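Local coordinates for protein DNA fragmentation factor subunit beta (Mus musculus, PDB 1V0D) that cuts DNA as a caspase-activated nuclease, fragmenting the genome and inducing chromatin condensation during apoptosis, at residues Y170-T178 against Y189-L200; D281-F290 against C317-P325. All coordinates share one frame; numbering follows the deposited sequence.

Contact 1 of 2, residues Y170-T178 against Y189-L200; sequences YLREVSAYT and YLRVLGSMCQKL
The two arms of an antiparallel helical hairpin, helices 155-175 and 186-202 of the nuclease region, meet through Leu171, Val174 and Thr178 on one arm and Tyr189, Leu193 and Leu200 on the other. The axes of 170-175 and 189-200 approach to 11.1 Å, their N-to-C directions 173° apart. Leu171 reaches across with both methyls: CD1 lies 3.9 Å from Cys197 CB, while CD2 meets CD2 of Leu193 at the same distance. Leu200 passes alongside in the opposite sense, its CD1 3.9 Å from Leu171 CG. One turn on, Leu193 sends CD1 past Val174 CG1 and against the side chain of Ser175. Tyr189 supplies the polar link. Its CG stands anti to the backbone N (chi1 -169°), which carries the ring across to segment 170-178, and OH donates to Val174 O at 2.9 Å, the oxygen lying in the ring plane at its edge. Thr178 closes this end, turning CG2 toward Leu190 CD2 (3.5 Å), whereas its OG1 donates to Ser175 O at 2.9 Å, on a lone pair in the carbonyl plane. Helix 267-281 packs on Tyr177 and Tyr189, and a bound lead ion lies about 3 Å from the side chain of Cys197. The chemistry is thus a leucine-rich seam with one phenol bridging it, its OH satisfying the carbonyl of Val174.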
loop_
_atom_site.group_PDB
_atom_site.type_symbol
_atom_site.label_atom_id
_atom_site.label_comp_id
_atom_site.label_asym_id
_atom_site.label_seq_id
_atom_site.Cartn_x
_atom_site.Cartn_y
_atom_site.Cartn_z
ATOM N N TYR A 170 -3.866 -3.310 -16.579
ATOM C CA TYR A 170 -2.971 -2.659 -17.520
ATOM C C TYR A 170 -3.631 -2.663 -18.916
ATOM O O TYR A 170 -3.502 -1.687 -19.664
ATOM C CB TYR A 170 -1.597 -3.359 -17.571
ATOM C CG TYR A 170 -0.866 -3.447 -16.239
ATOM C CD1 TYR A 170 -1.044 -2.471 -15.251
ATOM C CD2 TYR A 170 0.022 -4.493 -15.970
ATOM C CE1 TYR A 170 -0.367 -2.535 -14.043
ATOM C CE2 TYR A 170 0.710 -4.558 -14.745
ATOM C CZ TYR A 170 0.503 -3.575 -13.798
ATOM O OH TYR A 170 1.148 -3.618 -12.586
ATOM N N LEU A 171 -4.351 -3.732 -19.269
ATOM C CA LEU A 171 -4.999 -3.763 -20.580
ATOM C C LEU A 171 -6.082 -2.693 -20.669
ATOM O O LEU A 171 -6.254 -2.051 -21.714
ATOM C CB LEU A 171 -5.646 -5.110 -20.874
ATOM C CG LEU A 171 -5.604 -5.501 -22.363
ATOM C CD1 LEU A 171 -6.675 -6.544 -22.625
ATOM C CD2 LEU A 171 -5.834 -4.301 -23.276
ATOM N N ARG A 172 -6.832 -2.504 -19.586
ATOM C CA ARG A 172 -7.874 -1.486 -19.590
ATOM C C ARG A 172 -7.205 -0.146 -19.826
ATOM O O ARG A 172 -7.522 0.544 -20.796
ATOM C CB ARG A 172 -8.632 -1.471 -18.260
ATOM C CG ARG A 172 -9.478 -2.720 -17.999
ATOM C CD ARG A 172 -10.226 -2.625 -16.676
ATOM N NE ARG A 172 -9.988 -3.793 -15.826
ATOM C CZ ARG A 172 -9.357 -3.745 -14.652
ATOM N NH1 ARG A 172 -8.899 -2.580 -14.181
ATOM N NH2 ARG A 172 -9.177 -4.864 -13.950
ATOM N N GLU A 173 -6.262 0.206 -18.956
ATOM C CA GLU A 173 -5.544 1.467 -19.089
ATOM C C GLU A 173 -5.101 1.724 -20.522
ATOM O O GLU A 173 -5.089 2.862 -20.972
ATOM C CB GLU A 173 -4.331 1.489 -18.160
ATOM C CG GLU A 173 -4.679 1.444 -16.675
ATOM C CD GLU A 173 -3.441 1.497 -15.779
ATOM O OE1 GLU A 173 -2.619 2.435 -15.948
ATOM O OE2 GLU A 173 -3.288 0.604 -14.906
ATOM N N VAL A 174 -4.753 0.665 -21.245
ATOM C CA VAL A 174 -4.320 0.819 -22.626
ATOM C C VAL A 174 -5.470 1.170 -23.581
ATOM O O VAL A 174 -5.272 1.947 -24.518
ATOM C CB VAL A 174 -3.587 -0.443 -23.125
ATOM C CG1 VAL A 174 -3.199 -0.280 -24.583
ATOM C CG2 VAL A 174 -2.337 -0.679 -22.274
ATOM N N SER A 175 -6.661 0.608 -23.354
ATOM C CA SER A 175 -7.823 0.919 -24.197
ATOM C C SER A 175 -8.235 2.367 -23.976
ATOM O O SER A 175 -8.396 3.141 -24.923
ATOM C CB SER A 175 -9.005 0.018 -23.856
ATOM O OG SER A 175 -8.826 -1.267 -24.414
ATOM N N ALA A 176 -8.398 2.723 -22.708
ATOM C CA ALA A 176 -8.772 4.072 -22.325
ATOM C C ALA A 176 -8.008 5.145 -23.118
ATOM O O ALA A 176 -8.416 6.309 -23.159
ATOM C CB ALA A 176 -8.522 4.257 -20.832
ATOM N N TYR A 177 -6.904 4.759 -23.750
ATOM C CA TYR A 177 -6.096 5.709 -24.501
ATOM C C TYR A 177 -6.524 5.874 -25.957
ATOM O O TYR A 177 -6.151 6.853 -26.605
ATOM C CB TYR A 177 -4.628 5.284 -24.452
ATOM C CG TYR A 177 -3.646 6.377 -24.833
ATOM C CD1 TYR A 177 -3.339 7.405 -23.942
ATOM C CD2 TYR A 177 -3.005 6.367 -26.077
ATOM C CE1 TYR A 177 -2.412 8.397 -24.272
ATOM C CE2 TYR A 177 -2.079 7.352 -26.419
ATOM C CZ TYR A 177 -1.783 8.364 -25.510
ATOM O OH TYR A 177 -0.844 9.332 -25.826
ATOM N N THR A 178 -7.309 4.934 -26.474
ATOM C CA THR A 178 -7.738 5.008 -27.868
ATOM C C THR A 178 -8.285 6.379 -28.253
ATOM O O THR A 178 -8.208 6.779 -29.413
ATOM C CB THR A 178 -8.822 3.951 -28.194
ATOM O OG1 THR A 178 -8.375 2.653 -27.785
ATOM C CG2 THR A 178 -9.092 3.912 -29.694
ATOM N N TYR A 189 -5.512 0.976 -34.039
ATOM C CA TYR A 189 -5.190 0.883 -32.623
ATOM C C TYR A 189 -6.061 -0.192 -32.001
ATOM O O TYR A 189 -5.563 -1.077 -31.303
ATOM C CB TYR A 189 -5.456 2.213 -31.922
ATOM C CG TYR A 189 -4.910 2.300 -30.514
ATOM C CD1 TYR A 189 -3.611 2.737 -30.274
ATOM C CD2 TYR A 189 -5.714 2.003 -29.416
ATOM C CE1 TYR A 189 -3.129 2.895 -28.974
ATOM C CE2 TYR A 189 -5.242 2.153 -28.109
ATOM C CZ TYR A 189 -3.951 2.607 -27.897
ATOM O OH TYR A 189 -3.509 2.811 -26.609
ATOM N N LEU A 190 -7.364 -0.116 -32.265
ATOM C CA LEU A 190 -8.311 -1.090 -31.726
ATOM C C LEU A 190 -8.038 -2.480 -32.283
ATOM O O LEU A 190 -8.213 -3.483 -31.591
ATOM C CB LEU A 190 -9.746 -0.660 -32.035
ATOM C CG LEU A 190 -10.124 0.693 -31.419
ATOM C CD1 LEU A 190 -11.499 1.126 -31.910
ATOM C CD2 LEU A 190 -10.081 0.602 -29.899
ATOM N N ARG A 191 -7.609 -2.536 -33.538
ATOM C CA ARG A 191 -7.284 -3.811 -34.159
ATOM C C ARG A 191 -6.094 -4.420 -33.411
ATOM O O ARG A 191 -6.111 -5.606 -33.065
ATOM C CB ARG A 191 -6.919 -3.615 -35.635
ATOM C CG ARG A 191 -6.308 -4.853 -36.281
ATOM C CD ARG A 191 -5.095 -4.488 -37.135
ATOM N NE ARG A 191 -4.126 -5.582 -37.254
ATOM C CZ ARG A 191 -3.494 -6.148 -36.225
ATOM N NH1 ARG A 191 -3.722 -5.733 -34.982
ATOM N NH2 ARG A 191 -2.623 -7.129 -36.436
ATOM N N VAL A 192 -5.067 -3.601 -33.170
ATOM C CA VAL A 192 -3.859 -4.032 -32.463
ATOM C C VAL A 192 -4.216 -4.389 -31.028
ATOM O O VAL A 192 -3.851 -5.456 -30.529
ATOM C CB VAL A 192 -2.771 -2.910 -32.447
ATOM C CG1 VAL A 192 -1.622 -3.292 -31.531
ATOM C CG2 VAL A 192 -2.237 -2.679 -33.849
ATOM N N LEU A 193 -4.940 -3.492 -30.371
ATOM C CA LEU A 193 -5.348 -3.709 -28.994
ATOM C C LEU A 193 -6.171 -4.989 -28.872
ATOM O O LEU A 193 -6.256 -5.587 -27.799
ATOM C CB LEU A 193 -6.146 -2.506 -28.498
ATOM C CG LEU A 193 -6.361 -2.451 -26.989
ATOM C CD1 LEU A 193 -6.473 -0.997 -26.533
ATOM C CD2 LEU A 193 -7.596 -3.254 -26.624
ATOM N N GLY A 194 -6.776 -5.411 -29.978
ATOM C CA GLY A 194 -7.558 -6.634 -29.959
ATOM C C GLY A 194 -6.627 -7.830 -29.929
ATOM O O GLY A 194 -6.815 -8.749 -29.134
ATOM N N SER A 195 -5.616 -7.811 -30.796
ATOM C CA SER A 195 -4.623 -8.882 -30.885
ATOM C C SER A 195 -3.971 -9.142 -29.529
ATOM O O SER A 195 -3.848 -10.291 -29.090
ATOM C CB SER A 195 -3.526 -8.506 -31.878
ATOM O OG SER A 195 -4.075 -8.014 -33.083
ATOM N N MET A 196 -3.536 -8.068 -28.879
ATOM C CA MET A 196 -2.896 -8.190 -27.584
ATOM C C MET A 196 -3.833 -8.880 -26.611
ATOM O O MET A 196 -3.400 -9.677 -25.783
ATOM C CB MET A 196 -2.502 -6.812 -27.045
ATOM C CG MET A 196 -1.321 -6.162 -27.769
ATOM S SD MET A 196 -0.889 -4.532 -27.079
ATOM C CE MET A 196 -2.175 -3.540 -27.784
ATOM N N CYS A 197 -5.122 -8.590 -26.713
ATOM C CA CYS A 197 -6.078 -9.206 -25.811
ATOM C C CYS A 197 -6.257 -10.705 -26.048
ATOM O O CYS A 197 -6.411 -11.484 -25.099
ATOM C CB CYS A 197 -7.424 -8.531 -25.928
ATOM S SG CYS A 197 -8.679 -9.534 -25.137
ATOM N N GLN A 198 -6.259 -11.110 -27.311
ATOM C CA GLN A 198 -6.395 -12.525 -27.625
ATOM C C GLN A 198 -5.223 -13.246 -26.959
ATOM O O GLN A 198 -5.416 -14.187 -26.188
ATOM C CB GLN A 198 -6.370 -12.743 -29.147
ATOM N N LYS A 199 -4.011 -12.777 -27.248
ATOM C CA LYS A 199 -2.796 -13.361 -26.685
ATOM C C LYS A 199 -2.834 -13.394 -25.164
ATOM O O LYS A 199 -2.366 -14.347 -24.550
ATOM C CB LYS A 199 -1.572 -12.574 -27.147
ATOM C CG LYS A 199 -0.263 -13.154 -26.666
ATOM C CD LYS A 199 0.853 -12.784 -27.619
ATOM C CE LYS A 199 2.099 -13.607 -27.342
ATOM N NZ LYS A 199 3.047 -13.564 -28.494
ATOM N N LEU A 200 -3.383 -12.350 -24.553
ATOM C CA LEU A 200 -3.472 -12.319 -23.106
ATOM C C LEU A 200 -4.403 -13.419 -22.621
ATOM O O LEU A 200 -4.100 -14.111 -21.651
ATOM C CB LEU A 200 -3.974 -10.963 -22.612
ATOM C CG LEU A 200 -2.874 -9.950 -22.310
ATOM C CD1 LEU A 200 -3.471 -8.704 -21.685
ATOM C CD2 LEU A 200 -1.869 -10.584 -21.368
#

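Contact 2 of 2, residues D281-F290 against C317-P325; sequences DGREVNWEYF and CDRSRIYRP
Val285 and Tyr323 form a single antiparallel bridge, a non-hydrogen-bonded pair with CA atoms 4.5 Å apart, flanked by backbone bonds from Arg324 N to Glu284 O and from Asn286 N to Ile322 O. Asn286 adds a side-chain bond, ND2 to Arg321 O, at 2.9 Å. Beyond it Tyr289 lies beneath Arg321, whose CB sits over the middle of the ring, 3.8 Å from its centroid. A bend at chi3 (61°) brings the guanidinium over CD1, its plane inclined 45° to the ring. Tyr289 OH accepts a nearly straight bond from Asp318 N at 3.0 Å. An alanine in place of Tyr289 removes the phenol, which would probably leave the Asp318 amide without this acceptor and Arg321, with no ring beneath it, freer to turn. Before the bridge, the Arg283 guanidinium stacks on one face of Tyr323, centres 3.8 Å apart, and Ile322 CG2 covers the opposite face. Asp281 OD2 fixes that arginine by accepting from both its N and its NE, the former bond closing an Asx turn. Arg324 extends to Glu288, where NH2 meets the syn lone pair of OE1 at 2.7 Å, while NE makes a weak bond to Glu284 OE2 (3.2 Å), part of a salt bridge. Three arginines thus join the segments, Arg283 stacked, Arg321 resting through CB, and Arg324 between glutamates that probably balance its charge.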
loop_
_atom_site.group_PDB
_atom_site.type_symbol
_atom_site.label_atom_id
_atom_site.label_comp_id
_atom_site.label_asym_id
_atom_site.label_seq_id
_atom_site.Cartn_x
_atom_site.Cartn_y
_atom_site.Cartn_z
ATOM N N ASP A 281 2.546 6.086 -37.531
ATOM C CA ASP A 281 3.689 6.156 -38.429
ATOM C C ASP A 281 3.403 5.756 -39.870
ATOM O O ASP A 281 3.786 6.453 -40.812
ATOM C CB ASP A 281 4.811 5.266 -37.909
ATOM C CG ASP A 281 6.046 5.310 -38.794
ATOM O OD1 ASP A 281 6.926 6.172 -38.551
ATOM O OD2 ASP A 281 6.121 4.493 -39.742
ATOM N N GLY A 282 2.753 4.618 -40.050
ATOM C CA GLY A 282 2.474 4.170 -41.398
ATOM C C GLY A 282 3.154 2.841 -41.637
ATOM O O GLY A 282 2.649 2.006 -42.389
ATOM N N ARG A 283 4.310 2.640 -41.011
ATOM C CA ARG A 283 5.020 1.377 -41.158
ATOM C C ARG A 283 4.254 0.329 -40.351
ATOM O O ARG A 283 3.472 0.666 -39.459
ATOM C CB ARG A 283 6.463 1.498 -40.653
ATOM C CG ARG A 283 7.438 2.043 -41.692
ATOM C CD ARG A 283 8.745 2.520 -41.061
ATOM N NE ARG A 283 8.534 3.686 -40.199
ATOM C CZ ARG A 283 9.431 4.179 -39.344
ATOM N NH1 ARG A 283 10.632 3.618 -39.215
ATOM N NH2 ARG A 283 9.117 5.235 -38.605
ATOM N N GLU A 284 4.459 -0.940 -40.675
ATOM C CA GLU A 284 3.765 -2.006 -39.969
ATOM C C GLU A 284 4.345 -2.152 -38.562
ATOM O O GLU A 284 5.553 -2.350 -38.397
ATOM C CB GLU A 284 3.917 -3.318 -40.737
ATOM C CG GLU A 284 2.721 -4.251 -40.651
ATOM C CD GLU A 284 3.102 -5.671 -41.035
ATOM O OE1 GLU A 284 3.910 -5.818 -41.986
ATOM O OE2 GLU A 284 2.600 -6.629 -40.395
ATOM N N VAL A 285 3.480 -2.067 -37.556
ATOM C CA VAL A 285 3.914 -2.161 -36.171
ATOM C C VAL A 285 4.097 -3.567 -35.615
ATOM O O VAL A 285 3.221 -4.420 -35.727
ATOM C CB VAL A 285 2.947 -1.418 -35.250
ATOM C CG1 VAL A 285 3.384 -1.573 -33.814
ATOM C CG2 VAL A 285 2.906 0.037 -35.623
ATOM N N ASN A 286 5.251 -3.787 -34.996
ATOM C CA ASN A 286 5.572 -5.065 -34.383
ATOM C C ASN A 286 4.936 -5.076 -32.997
ATOM O O ASN A 286 5.634 -5.064 -31.978
ATOM C CB ASN A 286 7.087 -5.223 -34.268
ATOM C CG ASN A 286 7.485 -6.421 -33.434
ATOM O OD1 ASN A 286 6.791 -7.445 -33.422
ATOM N ND2 ASN A 286 8.611 -6.310 -32.739
ATOM N N TRP A 287 3.605 -5.109 -32.975
ATOM C CA TRP A 287 2.846 -5.088 -31.728
ATOM C C TRP A 287 3.277 -6.101 -30.672
ATOM O O TRP A 287 3.073 -5.876 -29.479
ATOM C CB TRP A 287 1.336 -5.221 -32.010
ATOM C CG TRP A 287 0.878 -6.554 -32.504
ATOM C CD1 TRP A 287 0.580 -6.893 -33.791
ATOM C CD2 TRP A 287 0.660 -7.731 -31.717
ATOM N NE1 TRP A 287 0.190 -8.211 -33.860
ATOM C CE2 TRP A 287 0.229 -8.750 -32.599
ATOM C CE3 TRP A 287 0.785 -8.026 -30.350
ATOM C CZ2 TRP A 287 -0.079 -10.049 -32.159
ATOM C CZ3 TRP A 287 0.479 -9.322 -29.911
ATOM C CH2 TRP A 287 0.053 -10.314 -30.816
ATOM N N GLU A 288 3.886 -7.205 -31.085
ATOM C CA GLU A 288 4.333 -8.196 -30.103
ATOM C C GLU A 288 5.344 -7.567 -29.138
ATOM O O GLU A 288 5.411 -7.933 -27.959
ATOM C CB GLU A 288 4.972 -9.409 -30.796
ATOM C CG GLU A 288 3.984 -10.372 -31.442
ATOM C CD GLU A 288 3.353 -9.817 -32.712
ATOM O OE1 GLU A 288 3.724 -8.690 -33.128
ATOM O OE2 GLU A 288 2.491 -10.512 -33.301
ATOM N N TYR A 289 6.134 -6.625 -29.653
ATOM C CA TYR A 289 7.148 -5.944 -28.852
ATOM C C TYR A 289 6.487 -5.166 -27.718
ATOM O O TYR A 289 6.907 -5.280 -26.557
ATOM C CB TYR A 289 7.988 -5.002 -29.736
ATOM C CG TYR A 289 8.959 -4.141 -28.955
ATOM C CD1 TYR A 289 9.830 -4.710 -28.031
ATOM C CD2 TYR A 289 8.974 -2.752 -29.105
ATOM C CE1 TYR A 289 10.686 -3.919 -27.267
ATOM C CE2 TYR A 289 9.831 -1.950 -28.350
ATOM C CZ TYR A 289 10.681 -2.536 -27.427
ATOM O OH TYR A 289 11.505 -1.755 -26.627
ATOM N N PHE A 290 5.458 -4.390 -28.068
ATOM C CA PHE A 290 4.707 -3.589 -27.107
ATOM C C PHE A 290 3.994 -4.493 -26.110
ATOM O O PHE A 290 3.811 -4.141 -24.939
ATOM C CB PHE A 290 3.699 -2.705 -27.831
ATOM C CG PHE A 290 4.334 -1.623 -28.643
ATOM C CD1 PHE A 290 4.599 -1.811 -29.994
ATOM C CD2 PHE A 290 4.748 -0.437 -28.038
ATOM C CE1 PHE A 290 5.280 -0.830 -30.738
ATOM C CE2 PHE A 290 5.430 0.550 -28.771
ATOM C CZ PHE A 290 5.696 0.351 -30.123
ATOM N N CYS A 317 11.711 3.331 -25.573
ATOM C CA CYS A 317 11.552 2.081 -26.307
ATOM C C CYS A 317 12.703 1.879 -27.285
ATOM O O CYS A 317 13.374 2.835 -27.696
ATOM C CB CYS A 317 10.234 2.071 -27.080
ATOM S SG CYS A 317 8.741 1.849 -26.072
ATOM N N ASP A 318 12.917 0.628 -27.672
ATOM C CA ASP A 318 13.988 0.295 -28.594
ATOM C C ASP A 318 13.617 0.574 -30.045
ATOM O O ASP A 318 12.906 -0.192 -30.687
ATOM C CB ASP A 318 14.383 -1.164 -28.415
ATOM C CG ASP A 318 15.458 -1.590 -29.378
ATOM O OD1 ASP A 318 16.127 -2.612 -29.116
ATOM O OD2 ASP A 318 15.630 -0.907 -30.408
ATOM N N ARG A 319 14.131 1.690 -30.540
ATOM C CA ARG A 319 13.918 2.178 -31.901
ATOM C C ARG A 319 13.882 1.082 -32.968
ATOM O O ARG A 319 13.090 1.135 -33.904
ATOM C CB ARG A 319 15.020 3.223 -32.198
ATOM C CG ARG A 319 15.273 3.620 -33.658
ATOM C CD ARG A 319 16.262 2.675 -34.325
ATOM N NE ARG A 319 16.122 2.683 -35.774
ATOM C CZ ARG A 319 14.956 2.758 -36.410
ATOM N NH1 ARG A 319 13.811 2.841 -35.737
ATOM N NH2 ARG A 319 14.920 2.742 -37.732
ATOM N N SER A 320 14.718 0.070 -32.800
ATOM C CA SER A 320 14.820 -1.011 -33.766
ATOM C C SER A 320 13.809 -2.155 -33.648
ATOM O O SER A 320 13.733 -2.998 -34.549
ATOM C CB SER A 320 16.221 -1.601 -33.693
ATOM O OG SER A 320 16.377 -2.304 -32.470
ATOM N N ARG A 321 13.048 -2.211 -32.557
ATOM C CA ARG A 321 12.082 -3.299 -32.383
ATOM C C ARG A 321 10.635 -2.860 -32.539
ATOM O O ARG A 321 9.723 -3.671 -32.428
ATOM C CB ARG A 321 12.251 -3.937 -31.006
ATOM C CG ARG A 321 13.648 -4.437 -30.715
ATOM C CD ARG A 321 13.741 -4.993 -29.305
ATOM N NE ARG A 321 12.841 -6.123 -29.084
ATOM C CZ ARG A 321 12.641 -6.691 -27.897
ATOM N NH1 ARG A 321 13.279 -6.229 -26.827
ATOM N NH2 ARG A 321 11.807 -7.718 -27.774
ATOM N N ILE A 322 10.422 -1.577 -32.804
ATOM C CA ILE A 322 9.071 -1.059 -32.940
ATOM C C ILE A 322 8.341 -1.511 -34.208
ATOM O O ILE A 322 7.148 -1.844 -34.152
ATOM C CB ILE A 322 9.085 0.484 -32.847
ATOM C CG1 ILE A 322 9.511 0.894 -31.431
ATOM C CG2 ILE A 322 7.717 1.053 -33.197
ATOM C CD1 ILE A 322 9.670 2.385 -31.216
ATOM N N TYR A 323 9.043 -1.546 -35.342
ATOM C CA TYR A 323 8.402 -1.955 -36.594
ATOM C C TYR A 323 8.854 -3.301 -37.141
ATOM O O TYR A 323 9.968 -3.753 -36.888
ATOM C CB TYR A 323 8.601 -0.890 -37.669
ATOM C CG TYR A 323 8.130 0.489 -37.270
ATOM C CD1 TYR A 323 9.036 1.457 -36.858
ATOM C CD2 TYR A 323 6.781 0.826 -37.310
ATOM C CE1 TYR A 323 8.617 2.724 -36.500
ATOM C CE2 TYR A 323 6.350 2.087 -36.954
ATOM C CZ TYR A 323 7.275 3.034 -36.546
ATOM O OH TYR A 323 6.861 4.290 -36.158
ATOM N N ARG A 324 7.968 -3.941 -37.899
ATOM C CA ARG A 324 8.271 -5.239 -38.487
ATOM C C ARG A 324 9.229 -5.062 -39.649
ATOM O O ARG A 324 9.007 -4.216 -40.522
ATOM C CB ARG A 324 7.000 -5.922 -38.995
ATOM C CG ARG A 324 6.073 -6.439 -37.914
ATOM C CD ARG A 324 4.991 -7.318 -38.520
ATOM N NE ARG A 324 3.851 -7.513 -37.631
ATOM C CZ ARG A 324 3.937 -8.011 -36.403
ATOM N NH1 ARG A 324 5.113 -8.370 -35.903
ATOM N NH2 ARG A 324 2.839 -8.156 -35.675
ATOM N N PRO A 325 10.311 -5.858 -39.670
ATOM C CA PRO A 325 11.352 -5.847 -40.701
ATOM C C PRO A 325 10.764 -6.059 -42.078
ATOM O O PRO A 325 9.982 -6.986 -42.280
ATOM C CB PRO A 325 12.244 -7.010 -40.299
ATOM C CG PRO A 325 12.131 -7.009 -38.823
ATOM C CD PRO A 325 10.650 -6.824 -38.614
HETATM O O HOH W 1 10.609 -7.713 -30.386
#

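How the contacts relate
In sequence the two segments of contact 1 both precede those of contact 2, and the centres of the contacts lie 16 Å apart on the same side of the chain's centre, both in the DFF40 nuclease region. Trp287 joins them: at the start of helix 287-295 it packs against Val192, Ser195 and Met196 of helix 186-202, with Val192 CG1 3.6 Å from Trp287 CB. Helix 267-281 is a second shared support, since Leu275 touches both Tyr189 of contact 1 and Phe290 of contact 2. The example illustrates how a loop near the C-terminus can be tied to a partly buried pair of helices: contact 1 pairs two consecutive helices, and contact 2 fastens 317-325 at the surface.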